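Local coordinates for protein salmonella plasmid virulence: SpvB (Salmonella typhimurium, PDB 6P0X) that probably transfers ADP-ribose from NAD+ to an arginine of host actin, as a secreted virulence toxin of which this is the N-terminal domain, at residues A[199-210]-A[274-284]. Numbering follows the deposited sequence.
Sequences NEAGRDRSAMRY and YNYGFEIRLHR. With AKR (acrylic acid), chain D.
The guanidinium of Arg-203 lies flat on that of Arg-281, centres 4.0 Å apart and planes 23° from parallel, each with one carboxylate at its edge. In the plane of Arg-203, NE gives a nearly straight bond of 2.6 Å to the syn lone pair of Glu-279 OE1, while NH1 reaches Asn-199 O. Arg-281, extended with CG anti to its backbone N (chi1 -172°), grips Glu-200 side-on: NE meets OE1, and NH2 meets OE2 at 3.0 Å from above the carboxylate plane. Two carboxylates thus probably offset the stacked like charges, and Ser-272 on the neighbouring strand binds both Arg-281 NH1 and Glu-279 OE1. Glu-200 OE1 also forms a salt bridge with Arg-205, whose NE donates to His-283 NE2 (3.0 Å), tilted from the imidazole plane.

The Tyr-210 ring is sandwiched between Arg-284 CB, a CH-pi contact 3.9 Å from the centroid, and Met-208 CG on the opposite face. Its OH accepts from Arg-284 N and pairs with Glu-189, which also binds the Arg-284 guanidinium. Small Ala-207 touches Phe-278 and Ile-280 through CB, and flexible Met-208 packs its CE on Leu-282 CD2 (4.0 Å) and on a bound acrylic acid, one of two whose pockets it lines.

Here a salt-bridge network and an apolar patch join the loop leading into strand 209-211 to the beta hairpin of strands 271-273 and 280-282, in the beta-rich N-terminal domain of SpvB.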
ATOM      1  N   ASN A 199      -8.137  27.084  -8.413  1.00 72.89           N
ATOM      2  CA  ASN A 199      -7.358  26.544  -7.304  1.00 74.62           C
ATOM      3  C   ASN A 199      -6.645  25.246  -7.665  1.00 69.70           C
ATOM      4  O   ASN A 199      -5.665  24.888  -7.003  1.00 64.49           O
ATOM      5  CB  ASN A 199      -8.273  26.319  -6.096  1.00 75.78           C
ATOM      6  CG  ASN A 199      -7.528  25.798  -4.882  1.00 80.36           C
ATOM      7  OD1 ASN A 199      -6.419  26.241  -4.582  1.00 85.88           O
ATOM      8  ND2 ASN A 199      -8.133  24.846  -4.181  1.00 80.28           N
ATOM      9  N   GLU A 200      -7.091  24.551  -8.709  1.00 62.26           N
ATOM     10  CA  GLU A 200      -6.487  23.290  -9.110  1.00 49.82           C
ATOM     11  C   GLU A 200      -5.486  23.450 -10.241  1.00 51.80           C
ATOM     12  O   GLU A 200      -4.878  22.458 -10.655  1.00 58.80           O
ATOM     13  CB  GLU A 200      -7.569  22.290  -9.524  1.00 45.48           C
ATOM     14  CG  GLU A 200      -8.632  22.047  -8.471  1.00 49.31           C
ATOM     15  CD  GLU A 200      -8.152  21.133  -7.362  1.00 49.62           C
ATOM     16  OE1 GLU A 200      -7.001  20.654  -7.441  1.00 39.84           O
ATOM     17  OE2 GLU A 200      -8.932  20.886  -6.415  1.00 51.21           O
ATOM     18  N   ALA A 201      -5.293  24.665 -10.741  1.00 50.87           N
ATOM     19  CA  ALA A 201      -4.396  24.871 -11.865  1.00 50.60           C
ATOM     20  C   ALA A 201      -2.946  24.770 -11.407  1.00 53.74           C
ATOM     21  O   ALA A 201      -2.581  25.250 -10.330  1.00 55.49           O
ATOM     22  CB  ALA A 201      -4.656  26.231 -12.513  1.00 53.04           C
ATOM     23  N   GLY A 202      -2.120  24.130 -12.232  1.00 52.29           N
ATOM     24  CA  GLY A 202      -0.699  24.055 -11.963  1.00 57.89           C
ATOM     25  C   GLY A 202      -0.316  23.232 -10.758  1.00 58.53           C
ATOM     26  O   GLY A 202       0.795  23.384 -10.243  1.00 65.96           O
ATOM     27  N   ARG A 203      -1.195  22.350 -10.299  1.00 58.28           N
ATOM     28  CA  ARG A 203      -0.908  21.470  -9.176  1.00 58.94           C
ATOM     29  C   ARG A 203      -0.548  20.103  -9.739  1.00 63.94           C
ATOM     30  O   ARG A 203      -1.278  19.563 -10.579  1.00 62.07           O
ATOM     31  CB  ARG A 203      -2.118  21.368  -8.243  1.00 49.86           C
ATOM     32  CG  ARG A 203      -2.511  22.682  -7.570  1.00 53.55           C
ATOM     33  CD  ARG A 203      -3.512  22.462  -6.443  1.00 50.56           C
ATOM     34  NE  ARG A 203      -2.903  22.356  -5.118  1.00 57.81           N
ATOM     35  CZ  ARG A 203      -3.130  23.208  -4.122  1.00 50.74           C
ATOM     36  NH1 ARG A 203      -3.959  24.230  -4.293  1.00 40.85           N
ATOM     37  NH2 ARG A 203      -2.539  23.029  -2.945  1.00 46.59           N
ATOM     38  N   ASP A 204       0.578  19.552  -9.293  1.00 70.94           N
ATOM     39  CA  ASP A 204       0.965  18.193  -9.662  1.00 75.60           C
ATOM     40  C   ASP A 204       0.327  17.230  -8.673  1.00 62.44           C
ATOM     41  O   ASP A 204       0.682  17.215  -7.489  1.00 61.73           O
ATOM     42  CB  ASP A 204       2.481  18.031  -9.692  1.00 77.74           C
ATOM     43  CG  ASP A 204       2.927  16.977 -10.691  1.00 77.57           C
ATOM     44  OD1 ASP A 204       2.272  15.913 -10.770  1.00 74.11           O
ATOM     45  OD2 ASP A 204       3.922  17.215 -11.407  1.00 77.44           O
ATOM     46  N   ARG A 205      -0.610  16.421  -9.160  1.00 47.88           N
ATOM     47  CA  ARG A 205      -1.454  15.617  -8.293  1.00 43.15           C
ATOM     48  C   ARG A 205      -1.209  14.121  -8.441  1.00 45.69           C
ATOM     49  O   ARG A 205      -1.986  13.325  -7.911  1.00 52.48           O
ATOM     50  CB  ARG A 205      -2.918  15.947  -8.572  1.00 37.89           C
ATOM     51  CG  ARG A 205      -3.282  15.840 -10.039  1.00 44.73           C
ATOM     52  CD  ARG A 205      -4.726  16.222 -10.270  1.00 48.96           C
ATOM     53  NE  ARG A 205      -5.100  17.392  -9.481  1.00 49.11           N
ATOM     54  CZ  ARG A 205      -4.934  18.647  -9.884  1.00 54.78           C
ATOM     55  NH1 ARG A 205      -4.401  18.901 -11.075  1.00 58.00           N
ATOM     56  NH2 ARG A 205      -5.302  19.649  -9.098  1.00 57.30           N
ATOM     57  N   SER A 206      -0.126  13.716  -9.095  1.00 36.44           N
ATOM     58  CA  SER A 206       0.082  12.307  -9.399  1.00 34.28           C
ATOM     59  C   SER A 206       0.860  11.561  -8.321  1.00 34.38           C
ATOM     60  O   SER A 206       1.115  10.363  -8.483  1.00 36.54           O
ATOM     61  CB  SER A 206       0.804  12.164 -10.741  1.00 27.41           C
ATOM     62  OG  SER A 206       2.151  12.580 -10.634  1.00 41.49           O
ATOM     63  N   ALA A 207       1.235  12.225  -7.226  1.00 26.33           N
ATOM     64  CA  ALA A 207       2.113  11.588  -6.249  1.00 28.14           C
ATOM     65  C   ALA A 207       1.383  10.555  -5.398  1.00 31.22           C
ATOM     66  O   ALA A 207       1.945   9.496  -5.096  1.00 26.98           O
ATOM     67  CB  ALA A 207       2.753  12.645  -5.348  1.00 28.29           C
ATOM     68  N   MET A 208       0.138  10.835  -5.019  1.00 24.31           N
ATOM     69  CA  MET A 208      -0.560  10.002  -4.048  1.00 21.47           C
ATOM     70  C   MET A 208      -0.784   8.590  -4.586  1.00 20.26           C
ATOM     71  O   MET A 208      -0.968   8.376  -5.787  1.00 22.90           O
ATOM     72  CB  MET A 208      -1.896  10.649  -3.662  1.00 20.26           C
ATOM     73  CG  MET A 208      -2.729   9.844  -2.670  1.00 22.57           C
ATOM     74  SD  MET A 208      -1.873   9.564  -1.099  1.00 34.46           S
ATOM     75  CE  MET A 208      -3.044   8.499  -0.254  1.00 18.23           C
ATOM     76  N   ARG A 209      -0.750   7.620  -3.676  1.00 23.60           N
ATOM     77  CA  ARG A 209      -0.997   6.217  -3.985  1.00 26.54           C
ATOM     78  C   ARG A 209      -2.152   5.728  -3.124  1.00 26.90           C
ATOM     79  O   ARG A 209      -2.094   5.821  -1.894  1.00 25.69           O
ATOM     80  CB  ARG A 209       0.253   5.373  -3.734  1.00 22.79           C
ATOM     81  CG  ARG A 209       1.422   5.700  -4.645  1.00 27.66           C
ATOM     82  CD  ARG A 209       1.025   5.555  -6.100  1.00 28.96           C
ATOM     83  NE  ARG A 209       2.177   5.612  -6.995  1.00 28.57           N
ATOM     84  CZ  ARG A 209       2.488   6.668  -7.737  1.00 30.05           C
ATOM     85  NH1 ARG A 209       1.736   7.759  -7.682  1.00 30.26           N
ATOM     86  NH2 ARG A 209       3.552   6.639  -8.526  1.00 27.83           N
ATOM     87  N   TYR A 210      -3.200   5.221  -3.765  1.00 21.76           N
ATOM     88  CA  TYR A 210      -4.347   4.659  -3.068  1.00 20.50           C
ATOM     89  C   TYR A 210      -4.308   3.141  -3.144  1.00 24.76           C
ATOM     90  O   TYR A 210      -4.066   2.573  -4.213  1.00 25.09           O
ATOM     91  CB  TYR A 210      -5.659   5.153  -3.678  1.00 23.55           C
ATOM     92  CG  TYR A 210      -5.882   6.639  -3.567  1.00 30.20           C
ATOM     93  CD1 TYR A 210      -6.414   7.196  -2.411  1.00 22.51           C
ATOM     94  CD2 TYR A 210      -5.560   7.485  -4.618  1.00 22.00           C
ATOM     95  CE1 TYR A 210      -6.625   8.555  -2.310  1.00 21.03           C
ATOM     96  CE2 TYR A 210      -5.764   8.841  -4.526  1.00 22.15           C
ATOM     97  CZ  TYR A 210      -6.297   9.375  -3.371  1.00 33.15           C
ATOM     98  OH  TYR A 210      -6.500  10.732  -3.280  1.00 27.96           O
ATOM     99  N   TYR A 274       2.483  18.456   2.447  1.00 24.37           N
ATOM    100  CA  TYR A 274       3.769  18.978   2.007  1.00 21.21           C
ATOM    101  C   TYR A 274       4.962  18.641   2.896  1.00 21.72           C
ATOM    102  O   TYR A 274       6.058  19.140   2.617  1.00 22.06           O
ATOM    103  CB  TYR A 274       3.697  20.510   1.885  1.00 22.68           C
ATOM    104  CG  TYR A 274       2.679  21.040   0.902  1.00 27.84           C
ATOM    105  CD1 TYR A 274       2.974  21.133  -0.449  1.00 29.06           C
ATOM    106  CD2 TYR A 274       1.429  21.466   1.333  1.00 24.00           C
ATOM    107  CE1 TYR A 274       2.053  21.628  -1.346  1.00 25.41           C
ATOM    108  CE2 TYR A 274       0.501  21.964   0.447  1.00 25.05           C
ATOM    109  CZ  TYR A 274       0.816  22.042  -0.893  1.00 28.58           C
ATOM    110  OH  TYR A 274      -0.109  22.540  -1.783  1.00 27.02           O
ATOM    111  N   ASN A 275       4.810  17.834   3.952  1.00 19.84           N
ATOM    112  CA  ASN A 275       5.952  17.670   4.851  1.00 24.24           C
ATOM    113  C   ASN A 275       7.052  16.785   4.267  1.00 27.00           C
ATOM    114  O   ASN A 275       8.097  16.632   4.906  1.00 19.33           O
ATOM    115  CB  ASN A 275       5.510  17.145   6.222  1.00 25.13           C
ATOM    116  CG  ASN A 275       4.951  15.748   6.178  1.00 34.40           C
ATOM    117  OD1 ASN A 275       4.701  15.189   5.114  1.00 47.36           O
ATOM    118  ND2 ASN A 275       4.671  15.203   7.353  1.00 43.15           N
ATOM    119  N   TYR A 276       6.843  16.170   3.106  1.00 26.45           N
ATOM    120  CA  TYR A 276       7.899  15.398   2.459  1.00 25.41           C
ATOM    121  C   TYR A 276       8.716  16.209   1.457  1.00 27.73           C
ATOM    122  O   TYR A 276       9.640  15.661   0.847  1.00 30.71           O
ATOM    123  CB  TYR A 276       7.322  14.166   1.764  1.00 19.11           C
ATOM    124  CG  TYR A 276       6.871  13.082   2.717  1.00 25.17           C
ATOM    125  CD1 TYR A 276       7.762  12.504   3.614  1.00 28.72           C
ATOM    126  CD2 TYR A 276       5.564  12.614   2.694  1.00 17.06           C
ATOM    127  CE1 TYR A 276       7.356  11.499   4.476  1.00 31.95           C
ATOM    128  CE2 TYR A 276       5.150  11.613   3.547  1.00 21.98           C
ATOM    129  CZ  TYR A 276       6.049  11.059   4.441  1.00 32.93           C
ATOM    130  OH  TYR A 276       5.635  10.061   5.298  1.00 31.98           O
ATOM    131  N   GLY A 277       8.384  17.475   1.236  1.00 29.15           N
ATOM    132  CA  GLY A 277       9.127  18.291   0.299  1.00 30.41           C
ATOM    133  C   GLY A 277       8.541  18.371  -1.091  1.00 28.22           C
ATOM    134  O   GLY A 277       9.147  19.007  -1.962  1.00 31.71           O
ATOM    135  N   PHE A 278       7.405  17.720  -1.332  1.00 26.37           N
ATOM    136  CA  PHE A 278       6.680  17.838  -2.588  1.00 27.73           C
ATOM    137  C   PHE A 278       5.194  17.713  -2.286  1.00 29.08           C
ATOM    138  O   PHE A 278       4.798  17.242  -1.216  1.00 31.57           O
ATOM    139  CB  PHE A 278       7.136  16.789  -3.615  1.00 22.81           C
ATOM    140  CG  PHE A 278       7.077  15.369  -3.108  1.00 21.46           C
ATOM    141  CD1 PHE A 278       5.928  14.608  -3.257  1.00 20.93           C
ATOM    142  CD2 PHE A 278       8.181  14.792  -2.498  1.00 20.93           C
ATOM    143  CE1 PHE A 278       5.874  13.299  -2.794  1.00 26.93           C
ATOM    144  CE2 PHE A 278       8.137  13.482  -2.037  1.00 28.31           C
ATOM    145  CZ  PHE A 278       6.980  12.735  -2.186  1.00 26.60           C
ATOM    146  N   GLU A 279       4.372  18.132  -3.242  1.00 23.26           N
ATOM    147  CA  GLU A 279       2.931  18.151  -3.038  1.00 27.11           C
ATOM    148  C   GLU A 279       2.357  16.746  -3.160  1.00 26.12           C
ATOM    149  O   GLU A 279       2.709  15.986  -4.068  1.00 33.30           O
ATOM    150  CB  GLU A 279       2.255  19.089  -4.044  1.00 24.74           C
ATOM    151  CG  GLU A 279       0.726  19.106  -3.969  1.00 24.88           C
ATOM    152  CD  GLU A 279       0.100  20.330  -4.638  1.00 39.35           C
ATOM    153  OE1 GLU A 279      -1.098  20.603  -4.388  1.00 27.05           O
ATOM    154  OE2 GLU A 279       0.794  21.007  -5.429  1.00 30.96           O
ATOM    155  N   ILE A 280       1.478  16.401  -2.224  1.00 26.10           N
ATOM    156  CA  ILE A 280       0.702  15.169  -2.272  1.00 24.82           C
ATOM    157  C   ILE A 280      -0.754  15.585  -2.117  1.00 25.08           C
ATOM    158  O   ILE A 280      -1.187  15.935  -1.017  1.00 23.77           O
ATOM    159  CB  ILE A 280       1.110  14.173  -1.182  1.00 21.47           C
ATOM    160  CG1 ILE A 280       2.592  13.816  -1.313  1.00 22.19           C
ATOM    161  CG2 ILE A 280       0.244  12.928  -1.248  1.00 18.98           C
ATOM    162  CD1 ILE A 280       3.065  12.825  -0.265  1.00 22.72           C
ATOM    163  N   ARG A 281      -1.507  15.566  -3.211  1.00 24.25           N
ATOM    164  CA  ARG A 281      -2.890  16.023  -3.211  1.00 22.80           C
ATOM    165  C   ARG A 281      -3.827  14.823  -3.223  1.00 29.59           C
ATOM    166  O   ARG A 281      -3.568  13.829  -3.907  1.00 27.43           O
ATOM    167  CB  ARG A 281      -3.160  16.924  -4.419  1.00 24.47           C
ATOM    168  CG  ARG A 281      -4.518  17.602  -4.415  1.00 25.56           C
ATOM    169  CD  ARG A 281      -4.457  18.940  -5.144  1.00 30.28           C
ATOM    170  NE  ARG A 281      -5.706  19.697  -5.050  1.00 28.51           N
ATOM    171  CZ  ARG A 281      -6.067  20.425  -3.996  1.00 38.32           C
ATOM    172  NH1 ARG A 281      -5.283  20.491  -2.926  1.00 27.38           N
ATOM    173  NH2 ARG A 281      -7.219  21.084  -4.009  1.00 35.70           N
ATOM    174  N   LEU A 282      -4.913  14.914  -2.455  1.00 22.43           N
ATOM    175  CA  LEU A 282      -5.889  13.834  -2.351  1.00 25.63           C
ATOM    176  C   LEU A 282      -7.228  14.307  -2.898  1.00 27.81           C
ATOM    177  O   LEU A 282      -7.807  15.274  -2.390  1.00 29.99           O
ATOM    178  CB  LEU A 282      -6.045  13.353  -0.907  1.00 21.28           C
ATOM    179  CG  LEU A 282      -5.014  12.333  -0.418  1.00 25.96           C
ATOM    180  CD1 LEU A 282      -3.718  13.027  -0.017  1.00 23.29           C
ATOM    181  CD2 LEU A 282      -5.570  11.503   0.731  1.00 24.16           C
ATOM    182  N   HIS A 283      -7.720  13.617  -3.926  1.00 33.00           N
ATOM    183  CA  HIS A 283      -9.020  13.904  -4.516  1.00 25.80           C
ATOM    184  C   HIS A 283     -10.029  12.792  -4.286  1.00 27.58           C
ATOM    185  O   HIS A 283     -11.196  12.948  -4.660  1.00 35.04           O
ATOM    186  CB  HIS A 283      -8.882  14.142  -6.026  1.00 27.14           C
ATOM    187  CG  HIS A 283      -8.225  15.437  -6.388  1.00 29.74           C
ATOM    188  ND1 HIS A 283      -8.839  16.659  -6.213  1.00 30.56           N
ATOM    189  CD2 HIS A 283      -7.014  15.700  -6.936  1.00 27.77           C
ATOM    190  CE1 HIS A 283      -8.033  17.619  -6.631  1.00 32.06           C
ATOM    191  NE2 HIS A 283      -6.917  17.064  -7.073  1.00 30.35           N
ATOM    192  N   ARG A 284      -9.622  11.676  -3.688  1.00 28.64           N
ATOM    193  CA  ARG A 284     -10.437  10.473  -3.680  1.00 26.95           C
ATOM    194  C   ARG A 284     -10.872  10.108  -2.268  1.00 32.94           C
ATOM    195  O   ARG A 284     -10.193  10.422  -1.281  1.00 27.56           O
ATOM    196  CB  ARG A 284      -9.681   9.288  -4.306  1.00 24.71           C
ATOM    197  CG  ARG A 284      -9.038   9.599  -5.652  1.00 25.23           C
ATOM    198  CD  ARG A 284     -10.010  10.285  -6.604  1.00 28.39           C
ATOM    199  NE  ARG A 284      -9.302  11.010  -7.657  1.00 32.80           N
ATOM    200  CZ  ARG A 284      -9.895  11.680  -8.640  1.00 32.90           C
ATOM    201  NH1 ARG A 284      -9.162  12.313  -9.548  1.00 31.51           N
ATOM    202  NH2 ARG A 284     -11.219  11.717  -8.722  1.00 30.60           N
TER
HETATM  203  CA  AKR D 402      -1.439   3.982   0.710  1.00 40.74           C
HETATM  204  CB  AKR D 402      -1.087   5.245   0.797  1.00 34.38           C
HETATM  205  C   AKR D 402      -1.818   3.214   1.974  1.00 54.26           C
HETATM  206  O   AKR D 402      -0.925   2.863   2.794  1.00 59.28           O
HETATM  207  OXT AKR D 402      -3.026   2.937   2.191  1.00 57.38           O
HETATM  208  O   HOH W   1      -7.577  22.893  -1.558  1.00 19.44           O
HETATM  209  O   HOH W   2       2.864  20.915  -7.163  1.00 36.68           O
HETATM  210  O   HOH W   3      -1.236  13.399  -5.363  1.00 29.09           O